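Local coordinates for reducing-end xylose-releasing exo-oligoxylanase Rex8A (Paenibacillus barcinonensis, PDB 6SUD), which hydrolyses xylooligosaccharides as an exo-oligoxylanase, releasing xylose from their reducing ends during the breakdown of xylan, at residues H321-L326 with W349-R354; A30-T35 with T369-S374; N291-F296 with A330-A335; N16-S21 with S343-F348. The protein carries 1 engineered substitution. One frame throughout, in Å; residues are numbered along the deposited sequence.

Contact 1: residues H321-L326 with W349-R354. With XYP (beta-D-xylopyranose), chain J.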
loop_
_atom_site.group_PDB
_atom_site.type_symbol
_atom_site.label_atom_id
_atom_site.label_comp_id
_atom_site.label_asym_id
_atom_site.label_seq_id
_atom_site.Cartn_x
_atom_site.Cartn_y
_atom_site.Cartn_z
ATOM N N HIS A 321 -13.127 -0.698 9.096
ATOM C CA HIS A 321 -11.799 -1.297 9.386
ATOM C C HIS A 321 -11.073 -0.472 10.441
ATOM O O HIS A 321 -10.074 0.163 10.133
ATOM C CB HIS A 321 -10.979 -1.448 8.090
ATOM C CG HIS A 321 -11.692 -2.257 7.061
ATOM N ND1 HIS A 321 -11.991 -3.601 7.256
ATOM C CD2 HIS A 321 -12.217 -1.909 5.866
ATOM C CE1 HIS A 321 -12.671 -4.040 6.211
ATOM N NE2 HIS A 321 -12.804 -3.018 5.339
ATOM N N PRO A 322 -11.509 -0.492 11.723
ATOM C CA PRO A 322 -10.893 0.366 12.741
ATOM C C PRO A 322 -9.484 -0.058 13.182
ATOM O O PRO A 322 -8.712 0.802 13.605
ATOM C CB PRO A 322 -11.895 0.268 13.903
ATOM C CG PRO A 322 -12.454 -1.124 13.759
ATOM C CD PRO A 322 -12.621 -1.295 12.260
ATOM N N VAL A 323 -9.173 -1.354 13.103
ATOM C CA VAL A 323 -7.808 -1.885 13.378
ATOM C C VAL A 323 -6.868 -1.379 12.272
ATOM O O VAL A 323 -5.751 -0.930 12.607
ATOM C CB VAL A 323 -7.818 -3.418 13.542
ATOM C CG1 VAL A 323 -6.416 -4.030 13.565
ATOM C CG2 VAL A 323 -8.584 -3.789 14.806
ATOM N N GLY A 324 -7.312 -1.394 11.015
ATOM C CA GLY A 324 -6.581 -0.802 9.877
ATOM C C GLY A 324 -6.257 0.666 10.111
ATOM O O GLY A 324 -5.080 1.081 9.945
ATOM N N LEU A 325 -7.250 1.438 10.538
ATOM C CA LEU A 325 -7.062 2.866 10.864
ATOM C C LEU A 325 -6.043 3.008 12.007
ATOM O O LEU A 325 -5.103 3.807 11.856
ATOM C CB LEU A 325 -8.406 3.494 11.230
ATOM C CG LEU A 325 -8.329 4.952 11.680
ATOM C CD1 LEU A 325 -7.410 5.782 10.801
ATOM C CD2 LEU A 325 -9.720 5.556 11.704
ATOM N N LEU A 326 -6.196 2.271 13.115
ATOM C CA LEU A 326 -5.212 2.329 14.234
ATOM C C LEU A 326 -3.812 2.031 13.687
ATOM O O LEU A 326 -2.876 2.748 14.050
ATOM C CB LEU A 326 -5.564 1.332 15.342
ATOM C CG LEU A 326 -4.476 1.197 16.408
ATOM C CD1 LEU A 326 -4.274 2.526 17.125
ATOM C CD2 LEU A 326 -4.785 0.080 17.379
ATOM N N TRP A 349 1.078 -2.138 19.581
ATOM C CA TRP A 349 1.763 -3.329 20.150
ATOM C C TRP A 349 0.737 -4.175 20.913
ATOM O O TRP A 349 0.788 -5.421 20.827
ATOM C CB TRP A 349 2.937 -2.918 21.052
ATOM C CG TRP A 349 3.630 -4.078 21.695
ATOM C CD1 TRP A 349 3.329 -4.629 22.907
ATOM C CD2 TRP A 349 4.713 -4.861 21.157
ATOM N NE1 TRP A 349 4.162 -5.684 23.172
ATOM C CE2 TRP A 349 5.026 -5.846 22.121
ATOM C CE3 TRP A 349 5.461 -4.818 19.974
ATOM C CZ2 TRP A 349 6.030 -6.791 21.922
ATOM C CZ3 TRP A 349 6.464 -5.746 19.781
ATOM C CH2 TRP A 349 6.739 -6.723 20.741
ATOM N N ASN A 350 -0.177 -3.517 21.625
ATOM C CA ASN A 350 -1.139 -4.183 22.541
ATOM C C ASN A 350 -2.416 -4.567 21.780
ATOM O O ASN A 350 -3.301 -5.168 22.405
ATOM C CB ASN A 350 -1.372 -3.306 23.771
ATOM C CG ASN A 350 -0.120 -3.170 24.608
ATOM O OD1 ASN A 350 0.370 -2.066 24.840
ATOM N ND2 ASN A 350 0.429 -4.294 25.028
ATOM N N THR A 351 -2.478 -4.299 20.469
ATOM C CA THR A 351 -3.640 -4.632 19.602
ATOM C C THR A 351 -3.339 -5.929 18.852
ATOM O O THR A 351 -2.299 -6.025 18.210
ATOM C CB THR A 351 -3.964 -3.471 18.651
ATOM O OG1 THR A 351 -4.293 -2.317 19.430
ATOM C CG2 THR A 351 -5.099 -3.779 17.696
ATOM N N PRO A 352 -4.218 -6.958 18.919
ATOM C CA PRO A 352 -4.034 -8.183 18.148
ATOM C C PRO A 352 -4.597 -8.064 16.723
ATOM O O PRO A 352 -5.343 -7.141 16.422
ATOM C CB PRO A 352 -4.819 -9.207 18.979
ATOM C CG PRO A 352 -5.996 -8.404 19.502
ATOM C CD PRO A 352 -5.444 -7.011 19.736
ATOM N N LEU A 353 -4.220 -9.007 15.865
ATOM C CA LEU A 353 -4.812 -9.153 14.513
ATOM C C LEU A 353 -6.333 -9.216 14.641
ATOM O O LEU A 353 -6.848 -9.809 15.619
ATOM C CB LEU A 353 -4.282 -10.429 13.866
ATOM C CG LEU A 353 -2.864 -10.340 13.318
ATOM C CD1 LEU A 353 -2.334 -11.732 13.006
ATOM C CD2 LEU A 353 -2.806 -9.440 12.091
ATOM N N ARG A 354 -7.041 -8.666 13.663
ATOM C CA ARG A 354 -8.508 -8.832 13.594
ATOM C C ARG A 354 -8.834 -10.276 13.196
ATOM O O ARG A 354 -8.042 -10.884 12.446
ATOM C CB ARG A 354 -9.111 -7.819 12.625
ATOM C CG ARG A 354 -10.626 -7.794 12.670
ATOM C CD ARG A 354 -11.180 -6.585 11.962
ATOM N NE ARG A 354 -12.626 -6.579 12.078
ATOM C CZ ARG A 354 -13.432 -5.721 11.466
ATOM N NH1 ARG A 354 -12.940 -4.779 10.678
ATOM N NH2 ARG A 354 -14.739 -5.814 11.646
HETATM O O1 XYP J . -13.356 -3.321 2.798
HETATM C C1 XYP J . -12.203 -2.770 2.149
HETATM C C2 XYP J . -11.869 -3.660 0.955
HETATM C C3 XYP J . -10.630 -3.114 0.301
HETATM C C4 XYP J . -10.882 -1.701 -0.173
HETATM C C5 XYP J . -11.375 -0.830 0.974
HETATM O O2 XYP J . -11.624 -5.038 1.303
HETATM O O3 XYP J . -10.272 -3.947 -0.803
HETATM O O4 XYP J . -9.644 -1.224 -0.711
HETATM O O5 XYP J . -12.485 -1.443 1.655
#
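The side chains of His321 and Arg354 cross at about a right angle, with ring and guanidinium planes 63° apart and His321 ND1 3.7 Å from Arg354 NH1. No bond joins them; Asp362 does so instead, its OD1 accepting a hydrogen bond from ND1 and forming a salt bridge with NH1. Arg354 gets there on an extended chain, CG anti to the backbone N, and also lies across Pro322, whose CD is 3.8 Å from NH1. Held through ND1, the imidazole turns its other nitrogen to the sugar: xylose O1 sits at the ring edge, 2.6 Å from His321 NE2 in a hydrogen bond either partner could donate. An alanine in place of His321 would probably loosen the grip on O1 and leave Asp362 without one of its partners. Farther along, Leu326 and Thr351 meet tip to tip, Leu326 CD2 only 3.2 Å from Thr351 OG1, a hydroxyl bonded to Arg347 O; Val323 CG1 lies beside Thr351 CG2. The start of helix 322-331 is thus overlaid by the loop linking helices 341-349 and 359-373, with Asp362 of the latter tying both to the xylose pocket.

Contact 2: residues A30-T35 with T369-S374; sequences ARLEQT and TMLALS
Helix 30-35 and helix 369-373 run nearly antiparallel, at 159° between their directions, with axes 10.1 Å apart and Leu32 opposite Met370 at a CA separation of 6.4 Å. They belong to helices 25-41 and 359-373, from the two ends of the chain, packed in the (alpha/alpha)6 barrel of glycoside hydrolase family 8. Met370 is the largest contributor. Its chain leaves with CG anti to the backbone N, then bends at chi2 (62°) and again at chi3 (72°), so that CE swings over one face of the Arg31 guanidinium, offset toward the rim and 3.9 Å from Arg31 NE. Arg31, itself bent at chi2, crosses this methionine at about a right angle. Its NH2 is hydrogen-bonded to Trp349 O and its NH1 to Tyr366 OH, which should keep the plane from turning. Leu32 and Met370 slide past each other in opposite directions, Leu32 CD1 resting 3.7 Å from Met370 CG. The other methyl, Leu32 CD2, touches Leu371 CD2 at 3.9 Å and the hydroxyl side of Ser374. Thr35 crosses Met370 obliquely and touches it with OG1, which also donates to Arg31 O at 2.8 Å, from above the carbonyl plane. No hydrogen bond spans the segments: their union is mainly apolar, methyls and a thioether against leucine, with hydroxyls and a guanidinium at the margin, the latter probably shielded on one side by the methionine methyl.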
loop_
_atom_site.group_PDB
_atom_site.type_symbol
_atom_site.label_atom_id
_atom_site.label_comp_id
_atom_site.label_asym_id
_atom_site.label_seq_id
_atom_site.Cartn_x
_atom_site.Cartn_y
_atom_site.Cartn_z
ATOM N N ALA A 30 10.164 -11.917 17.449
ATOM C CA ALA A 30 9.215 -13.031 17.677
ATOM C C ALA A 30 7.784 -12.581 17.344
ATOM O O ALA A 30 7.022 -13.392 16.769
ATOM C CB ALA A 30 9.316 -13.544 19.092
ATOM N N ARG A 31 7.439 -11.341 17.696
ATOM C CA ARG A 31 6.089 -10.762 17.457
ATOM C C ARG A 31 5.880 -10.641 15.944
ATOM O O ARG A 31 4.785 -10.983 15.476
ATOM C CB ARG A 31 5.930 -9.417 18.173
ATOM C CG ARG A 31 4.560 -8.776 18.005
ATOM C CD ARG A 31 3.427 -9.559 18.650
ATOM N NE ARG A 31 2.171 -8.847 18.427
ATOM C CZ ARG A 31 1.749 -7.810 19.149
ATOM N NH1 ARG A 31 0.601 -7.229 18.842
ATOM N NH2 ARG A 31 2.472 -7.350 20.166
ATOM N N LEU A 32 6.914 -10.202 15.221
ATOM C CA LEU A 32 6.825 -10.009 13.757
ATOM C C LEU A 32 6.661 -11.387 13.117
ATOM O O LEU A 32 5.740 -11.571 12.306
ATOM C CB LEU A 32 8.069 -9.297 13.220
ATOM C CG LEU A 32 8.055 -9.144 11.700
ATOM C CD1 LEU A 32 6.796 -8.420 11.245
ATOM C CD2 LEU A 32 9.285 -8.435 11.185
ATOM N N GLU A 33 7.493 -12.341 13.526
ATOM C CA GLU A 33 7.428 -13.718 12.990
ATOM C C GLU A 33 6.041 -14.307 13.262
ATOM O O GLU A 33 5.528 -14.966 12.363
ATOM C CB GLU A 33 8.565 -14.554 13.565
ATOM C CG GLU A 33 8.273 -16.038 13.584
ATOM C CD GLU A 33 8.168 -16.652 12.199
ATOM O OE1 GLU A 33 7.965 -17.874 12.103
ATOM O OE2 GLU A 33 8.285 -15.907 11.215
ATOM N N GLN A 34 5.477 -14.096 14.456
ATOM C CA GLN A 34 4.160 -14.679 14.814
ATOM C C GLN A 34 3.049 -13.985 14.024
ATOM O O GLN A 34 2.044 -14.660 13.694
ATOM C CB GLN A 34 3.844 -14.592 16.305
ATOM C CG GLN A 34 2.661 -15.477 16.668
ATOM C CD GLN A 34 2.752 -16.843 16.024
ATOM O OE1 GLN A 34 1.926 -17.211 15.194
ATOM N NE2 GLN A 34 3.777 -17.605 16.375
ATOM N N THR A 35 3.209 -12.703 13.688
ATOM C CA THR A 35 2.166 -12.017 12.887
ATOM C C THR A 35 2.137 -12.679 11.507
ATOM O O THR A 35 1.042 -13.026 11.016
ATOM C CB THR A 35 2.404 -10.508 12.792
ATOM O OG1 THR A 35 2.497 -9.990 14.118
ATOM C CG2 THR A 35 1.315 -9.824 11.993
ATOM N N THR A 369 2.344 -2.129 9.196
ATOM C CA THR A 369 2.737 -1.351 10.400
ATOM C C THR A 369 3.697 -2.177 11.277
ATOM O O THR A 369 4.635 -1.592 11.835
ATOM C CB THR A 369 1.528 -0.845 11.192
ATOM O OG1 THR A 369 0.778 -0.003 10.320
ATOM C CG2 THR A 369 1.940 -0.057 12.417
ATOM N N MET A 370 3.469 -3.477 11.436
ATOM C CA MET A 370 4.338 -4.330 12.294
ATOM C C MET A 370 5.739 -4.373 11.673
ATOM O O MET A 370 6.757 -4.214 12.408
ATOM C CB MET A 370 3.754 -5.740 12.442
ATOM C CG MET A 370 4.465 -6.621 13.460
ATOM S SD MET A 370 4.393 -5.992 15.152
ATOM C CE MET A 370 2.675 -6.303 15.535
ATOM N N LEU A 371 5.795 -4.540 10.353
ATOM C CA LEU A 371 7.071 -4.443 9.596
ATOM C C LEU A 371 7.742 -3.098 9.874
ATOM O O LEU A 371 8.891 -3.092 10.297
ATOM C CB LEU A 371 6.775 -4.581 8.104
ATOM C CG LEU A 371 6.704 -6.000 7.559
ATOM C CD1 LEU A 371 6.462 -5.962 6.057
ATOM C CD2 LEU A 371 7.973 -6.768 7.869
ATOM N N ALA A 372 7.026 -1.995 9.647
ATOM C CA ALA A 372 7.589 -0.622 9.662
ATOM C C ALA A 372 8.074 -0.253 11.062
ATOM O O ALA A 372 9.198 0.257 11.191
ATOM C CB ALA A 372 6.570 0.373 9.158
ATOM N N LEU A 373 7.271 -0.511 12.091
ATOM C CA LEU A 373 7.594 -0.051 13.462
ATOM C C LEU A 373 8.749 -0.890 14.031
ATOM O O LEU A 373 9.431 -0.399 14.949
ATOM C CB LEU A 373 6.338 -0.114 14.336
ATOM C CG LEU A 373 5.247 0.922 14.035
ATOM C CD1 LEU A 373 4.112 0.816 15.044
ATOM C CD2 LEU A 373 5.785 2.339 14.027
ATOM N N SER A 374 9.005 -2.072 13.475
ATOM C CA SER A 374 10.118 -2.964 13.902
ATOM C C SER A 374 11.385 -2.672 13.081
ATOM O O SER A 374 12.431 -3.277 13.373
ATOM C CB SER A 374 9.707 -4.419 13.855
ATOM O OG SER A 374 9.462 -4.855 12.534
#

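Contact 3: residues N291-F296 with A330-A335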
loop_
_atom_site.group_PDB
_atom_site.type_symbol
_atom_site.label_atom_id
_atom_site.label_comp_id
_atom_site.label_asym_id
_atom_site.label_seq_id
_atom_site.Cartn_x
_atom_site.Cartn_y
_atom_site.Cartn_z
ATOM N N ASN A 291 2.037 14.400 12.683
ATOM C CA ASN A 291 1.632 14.960 14.007
ATOM C C ASN A 291 0.122 15.279 14.015
ATOM O O ASN A 291 -0.533 15.049 15.053
ATOM C CB ASN A 291 2.449 16.209 14.361
ATOM C CG ASN A 291 3.916 15.924 14.619
ATOM O OD1 ASN A 291 4.298 14.799 14.908
ATOM N ND2 ASN A 291 4.755 16.938 14.532
ATOM N N ARG A 292 -0.396 15.849 12.923
ATOM C CA ARG A 292 -1.797 16.340 12.830
ATOM C C ARG A 292 -2.757 15.170 12.894
ATOM O O ARG A 292 -3.681 15.216 13.736
ATOM C CB ARG A 292 -2.088 17.091 11.528
ATOM C CG ARG A 292 -1.498 18.479 11.527
ATOM C CD ARG A 292 -1.969 19.389 10.420
ATOM N NE ARG A 292 -1.094 20.561 10.500
ATOM C CZ ARG A 292 -0.243 20.979 9.564
ATOM N NH1 ARG A 292 -0.143 20.356 8.399
ATOM N NH2 ARG A 292 0.488 22.057 9.782
ATOM N N ILE A 293 -2.541 14.160 12.053
ATOM C CA ILE A 293 -3.496 13.017 12.041
ATOM C C ILE A 293 -3.419 12.306 13.393
ATOM O O ILE A 293 -4.481 11.931 13.887
ATOM C CB ILE A 293 -3.316 12.089 10.827
ATOM C CG1 ILE A 293 -4.620 11.335 10.561
ATOM C CG2 ILE A 293 -2.109 11.181 10.980
ATOM C CD1 ILE A 293 -4.601 10.433 9.344
ATOM N N GLN A 294 -2.236 12.178 14.010
ATOM C CA GLN A 294 -2.132 11.517 15.346
ATOM C C GLN A 294 -2.842 12.369 16.402
ATOM O O GLN A 294 -3.538 11.810 17.231
ATOM C CB GLN A 294 -0.682 11.240 15.731
ATOM C CG GLN A 294 -0.138 9.983 15.071
ATOM C CD GLN A 294 1.212 9.583 15.610
ATOM O OE1 GLN A 294 1.899 10.352 16.287
ATOM N NE2 GLN A 294 1.587 8.348 15.330
ATOM N N ALA A 295 -2.647 13.686 16.380
ATOM C CA ALA A 295 -3.373 14.631 17.256
ATOM C C ALA A 295 -4.883 14.439 17.058
ATOM O O ALA A 295 -5.606 14.390 18.080
ATOM C CB ALA A 295 -2.935 16.041 16.971
ATOM N N PHE A 296 -5.353 14.324 15.804
ATOM C CA PHE A 296 -6.804 14.184 15.500
ATOM C C PHE A 296 -7.363 12.951 16.219
ATOM O O PHE A 296 -8.450 13.068 16.778
ATOM C CB PHE A 296 -7.121 14.110 14.001
ATOM C CG PHE A 296 -8.606 14.039 13.734
ATOM C CD1 PHE A 296 -9.410 15.175 13.778
ATOM C CD2 PHE A 296 -9.212 12.822 13.503
ATOM C CE1 PHE A 296 -10.780 15.079 13.567
ATOM C CE2 PHE A 296 -10.585 12.721 13.329
ATOM C CZ PHE A 296 -11.362 13.855 13.340
ATOM N N ALA A 330 -0.589 4.519 13.811
ATOM C CA ALA A 330 0.639 4.098 14.522
ATOM C C ALA A 330 1.832 4.202 13.566
ATOM O O ALA A 330 2.899 4.651 13.989
ATOM C CB ALA A 330 0.456 2.712 15.084
ATOM N N MET A 331 1.643 3.855 12.298
ATOM C CA MET A 331 2.749 3.851 11.308
ATOM C C MET A 331 3.243 5.287 11.073
ATOM O O MET A 331 4.434 5.446 10.727
ATOM C CB MET A 331 2.315 3.195 9.998
ATOM C CG MET A 331 3.454 3.018 9.013
ATOM S SD MET A 331 3.234 1.645 7.889
ATOM C CE MET A 331 4.527 2.018 6.702
ATOM N N ALA A 332 2.384 6.286 11.326
ATOM C CA ALA A 332 2.715 7.728 11.232
ATOM C C ALA A 332 3.818 8.089 12.236
ATOM O O ALA A 332 4.408 9.166 12.075
ATOM C CB ALA A 332 1.492 8.576 11.458
ATOM N N SER A 333 4.088 7.223 13.223
ATOM C CA SER A 333 5.165 7.426 14.230
ATOM C C SER A 333 6.559 7.345 13.592
ATOM O O SER A 333 7.512 7.849 14.231
ATOM C CB SER A 333 5.012 6.511 15.390
ATOM O OG SER A 333 3.860 6.895 16.145
ATOM N N LEU A 334 6.710 6.762 12.393
ATOM C CA LEU A 334 7.998 6.867 11.650
ATOM C C LEU A 334 8.347 8.342 11.406
ATOM O O LEU A 334 9.552 8.630 11.287
ATOM C CB LEU A 334 7.952 6.098 10.325
ATOM C CG LEU A 334 8.096 4.584 10.417
ATOM C CD1 LEU A 334 7.791 3.927 9.079
ATOM C CD2 LEU A 334 9.473 4.191 10.908
ATOM N N ALA A 335 7.359 9.234 11.303
ATOM C CA ALA A 335 7.583 10.656 10.937
ATOM C C ALA A 335 7.204 11.600 12.081
ATOM O O ALA A 335 7.876 12.621 12.246
ATOM C CB ALA A 335 6.830 10.989 9.678
#
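One hydrogen bond dominates the polar part. Gln294 sends its side chain across from helix 285-297, CG anti to the carbonyl carbon and the chain extended beyond it, so that Gln294 NE2 ends 2.8 Å from Ser333 OG. The bond is nearly straight, with an N-H...O angle of 163°, and the hydroxyl oxygen lies only 3° out of the amide plane, so the amide is turned to aim an N-H directly at it. NE2 also bonds to Asn329 O, which gives the nitrogen one hydroxyl and one carbonyl oxygen to serve. Ser333 OG, accepting from Gln294, is hydrogen-bonded in addition to Ala341 O, and the hydroxyl thus relays the amide to the start of helix 341-349. A leucine in place of Gln294 would remove the amide bonds to Ser333 OG and Asn329 O, and would probably weaken the link between the helices. Beside the bond, Ala332 CB lies 3.9 Å from Gln294 NE2. The apolar contact is modest: Ile293 CG2 meets the same methyl, Ala332 CB, loosely at 4.5 Å. Ala332 and Ser333 lie in a 3-10 segment at the end region of helix 322-331, which helix 285-297 faces. Around the pair, Gln294 also touches Phe344 of helix 341-349, Ile293 lies on Ala270 of helix 268-280, and Ala330 is backed by Thr369 of helix 359-373.

Contact 4: residues N16-S21 with S343-F348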
loop_
_atom_site.group_PDB
_atom_site.type_symbol
_atom_site.label_atom_id
_atom_site.label_comp_id
_atom_site.label_asym_id
_atom_site.label_seq_id
_atom_site.Cartn_x
_atom_site.Cartn_y
_atom_site.Cartn_z
ATOM N N ASN A 16 13.746 1.629 14.538
ATOM C CA ASN A 16 12.993 0.535 15.196
ATOM C C ASN A 16 12.233 1.210 16.328
ATOM O O ASN A 16 12.834 1.413 17.400
ATOM C CB ASN A 16 13.915 -0.604 15.634
ATOM C CG ASN A 16 13.195 -1.741 16.332
ATOM O OD1 ASN A 16 12.056 -1.598 16.775
ATOM N ND2 ASN A 16 13.861 -2.878 16.464
ATOM N N LEU A 17 10.996 1.619 16.063
ATOM C CA LEU A 17 10.210 2.417 17.031
ATOM C C LEU A 17 9.764 1.528 18.182
ATOM O O LEU A 17 9.564 2.093 19.257
ATOM C CB LEU A 17 9.022 3.075 16.329
ATOM C CG LEU A 17 9.442 4.136 15.321
ATOM C CD1 LEU A 17 8.273 4.999 14.919
ATOM C CD2 LEU A 17 10.542 4.996 15.905
ATOM N N PHE A 18 9.601 0.216 17.973
ATOM C CA PHE A 18 9.274 -0.712 19.088
ATOM C C PHE A 18 10.442 -0.687 20.082
ATOM O O PHE A 18 10.204 -0.584 21.283
ATOM C CB PHE A 18 8.948 -2.119 18.588
ATOM C CG PHE A 18 7.625 -2.273 17.875
ATOM C CD1 PHE A 18 6.463 -1.685 18.355
ATOM C CD2 PHE A 18 7.518 -3.077 16.750
ATOM C CE1 PHE A 18 5.250 -1.859 17.701
ATOM C CE2 PHE A 18 6.309 -3.249 16.092
ATOM C CZ PHE A 18 5.173 -2.641 16.569
ATOM N N GLN A 19 11.676 -0.730 19.581
ATOM C CA GLN A 19 12.904 -0.725 20.418
ATOM C C GLN A 19 13.074 0.636 21.097
ATOM O O GLN A 19 13.395 0.658 22.302
ATOM C CB GLN A 19 14.136 -1.039 19.580
ATOM C CG GLN A 19 15.295 -1.536 20.424
ATOM C CD GLN A 19 16.455 -2.002 19.579
ATOM O OE1 GLN A 19 16.287 -2.681 18.568
ATOM N NE2 GLN A 19 17.661 -1.667 20.010
ATOM N N ARG A 20 12.873 1.735 20.363
ATOM C CA ARG A 20 13.023 3.115 20.908
ATOM C C ARG A 20 12.035 3.292 22.053
ATOM O O ARG A 20 12.296 4.046 23.001
ATOM C CB ARG A 20 12.783 4.148 19.804
ATOM C CG ARG A 20 12.563 5.565 20.311
ATOM C CD ARG A 20 12.271 6.526 19.180
ATOM N NE ARG A 20 13.206 6.409 18.067
ATOM C CZ ARG A 20 13.063 7.041 16.909
ATOM N NH1 ARG A 20 12.030 7.850 16.727
ATOM N NH2 ARG A 20 13.960 6.886 15.946
ATOM N N SER A 21 10.943 2.561 21.940
ATOM C CA SER A 21 9.800 2.626 22.869
ATOM C C SER A 21 9.988 1.692 24.069
ATOM O O SER A 21 9.142 1.740 24.984
ATOM C CB SER A 21 8.561 2.331 22.086
ATOM O OG SER A 21 7.429 2.181 22.923
ATOM N N SER A 343 2.620 6.851 22.309
ATOM C CA SER A 343 1.393 6.163 22.774
ATOM C C SER A 343 0.726 5.371 21.638
ATOM O O SER A 343 0.192 4.302 21.941
ATOM C CB SER A 343 0.464 7.086 23.502
ATOM O OG SER A 343 0.257 8.262 22.768
ATOM N N PHE A 344 0.791 5.801 20.371
ATOM C CA PHE A 344 0.201 5.014 19.247
ATOM C C PHE A 344 1.005 3.733 19.001
ATOM O O PHE A 344 0.414 2.709 18.598
ATOM C CB PHE A 344 0.141 5.807 17.945
ATOM C CG PHE A 344 -1.142 6.569 17.760
ATOM C CD1 PHE A 344 -2.297 5.927 17.345
ATOM C CD2 PHE A 344 -1.203 7.923 18.035
ATOM C CE1 PHE A 344 -3.482 6.628 17.189
ATOM C CE2 PHE A 344 -2.388 8.624 17.877
ATOM C CZ PHE A 344 -3.525 7.978 17.450
ATOM N N VAL A 345 2.322 3.819 19.172
ATOM C CA VAL A 345 3.242 2.657 19.028
ATOM C C VAL A 345 2.850 1.623 20.083
ATOM O O VAL A 345 2.755 0.428 19.742
ATOM C CB VAL A 345 4.719 3.072 19.178
ATOM C CG1 VAL A 345 5.644 1.872 19.287
ATOM C CG2 VAL A 345 5.187 3.968 18.046
ATOM N N LYS A 346 2.649 2.067 21.321
ATOM C CA LYS A 346 2.275 1.173 22.451
ATOM C C LYS A 346 0.869 0.613 22.219
ATOM O O LYS A 346 0.674 -0.598 22.445
ATOM C CB LYS A 346 2.348 1.922 23.783
ATOM C CG LYS A 346 1.921 1.116 25.001
ATOM C CD LYS A 346 1.963 1.917 26.285
ATOM C CE LYS A 346 2.804 1.276 27.367
ATOM N NZ LYS A 346 2.020 0.306 28.167
ATOM N N ARG A 347 -0.076 1.458 21.798
ATOM C CA ARG A 347 -1.480 1.031 21.565
ATOM C C ARG A 347 -1.474 -0.074 20.505
ATOM O O ARG A 347 -2.198 -1.059 20.664
ATOM C CB ARG A 347 -2.341 2.221 21.132
ATOM C CG ARG A 347 -3.770 1.860 20.746
ATOM C CD ARG A 347 -4.582 1.398 21.931
ATOM N NE ARG A 347 -6.024 1.457 21.700
ATOM C CZ ARG A 347 -6.753 0.497 21.126
ATOM N NH1 ARG A 347 -6.192 -0.622 20.681
ATOM N NH2 ARG A 347 -8.054 0.671 20.979
ATOM N N PHE A 348 -0.670 0.098 19.457
ATOM C CA PHE A 348 -0.601 -0.870 18.338
ATOM C C PHE A 348 -0.028 -2.200 18.838
ATOM O O PHE A 348 -0.601 -3.271 18.528
ATOM C CB PHE A 348 0.231 -0.306 17.187
ATOM C CG PHE A 348 0.323 -1.285 16.051
ATOM C CD1 PHE A 348 -0.769 -1.491 15.218
ATOM C CD2 PHE A 348 1.455 -2.062 15.873
ATOM C CE1 PHE A 348 -0.706 -2.421 14.196
ATOM C CE2 PHE A 348 1.512 -2.997 14.858
ATOM C CZ PHE A 348 0.435 -3.163 14.016
#
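Phe18 lies against Val345, its CD1 3.8 Å from Val345 CG1, and carries its tip on to Phe348, where Phe18 CZ comes 3.8 Å from Phe348 CD2. The two phenyl groups cross obliquely and meet rim to rim, each placing its contact atom near the plane of the other ring, so neither ring turns a face to the other. A chi1 of -72° sets the Phe18 ring beside its own backbone N, from where it reaches over to the second helix. Val345 points its CG1, anti to the backbone N, toward the short helix: Leu17 O is 3.9 Å from Val345 CG1, Ser21 OG lies slightly farther off, and CG2 faces Leu17 CB. The turn itself is fixed by Asn16 at the N-cap, whose OD1 accepts from Gln19 N at 3.0 Å, the donor standing well above the carbonyl plane. Trp349 adds an edge-to-face partner to Phe18, and Met370 lies against both phenylalanines. The whole is an N-terminal helical turn, capped by an asparagine and docked through an aromatic cluster on helices 341-349 and 359-373, within the (alpha/alpha)6 barrel of glycoside hydrolase family 8.

How the contacts relate
Contact 1 alone reaches the sugar: the side chain of His321 is about 8 Å from those of Glu70 and Asp265, the inferred proton donor and acceptor, whereas contacts 2, 3 and 4 lie away from the xylose pocket and catalytic residues. Contacts 1 and 2, with centres about 13 Å apart, also touch where Leu353 CD1 packs 4.1 Å from Thr35 O. Contacts 2 and 4 are closest, about 11 Å between centres, and share a backbone link from Phe18 N to Leu373 O at 3.1 Å. Contact 3 uses the far end of the same helix 322-331 that opens in contact 1, and touches contact 4 where Gln294 O meets Phe344 and Leu17 packs on Ser333.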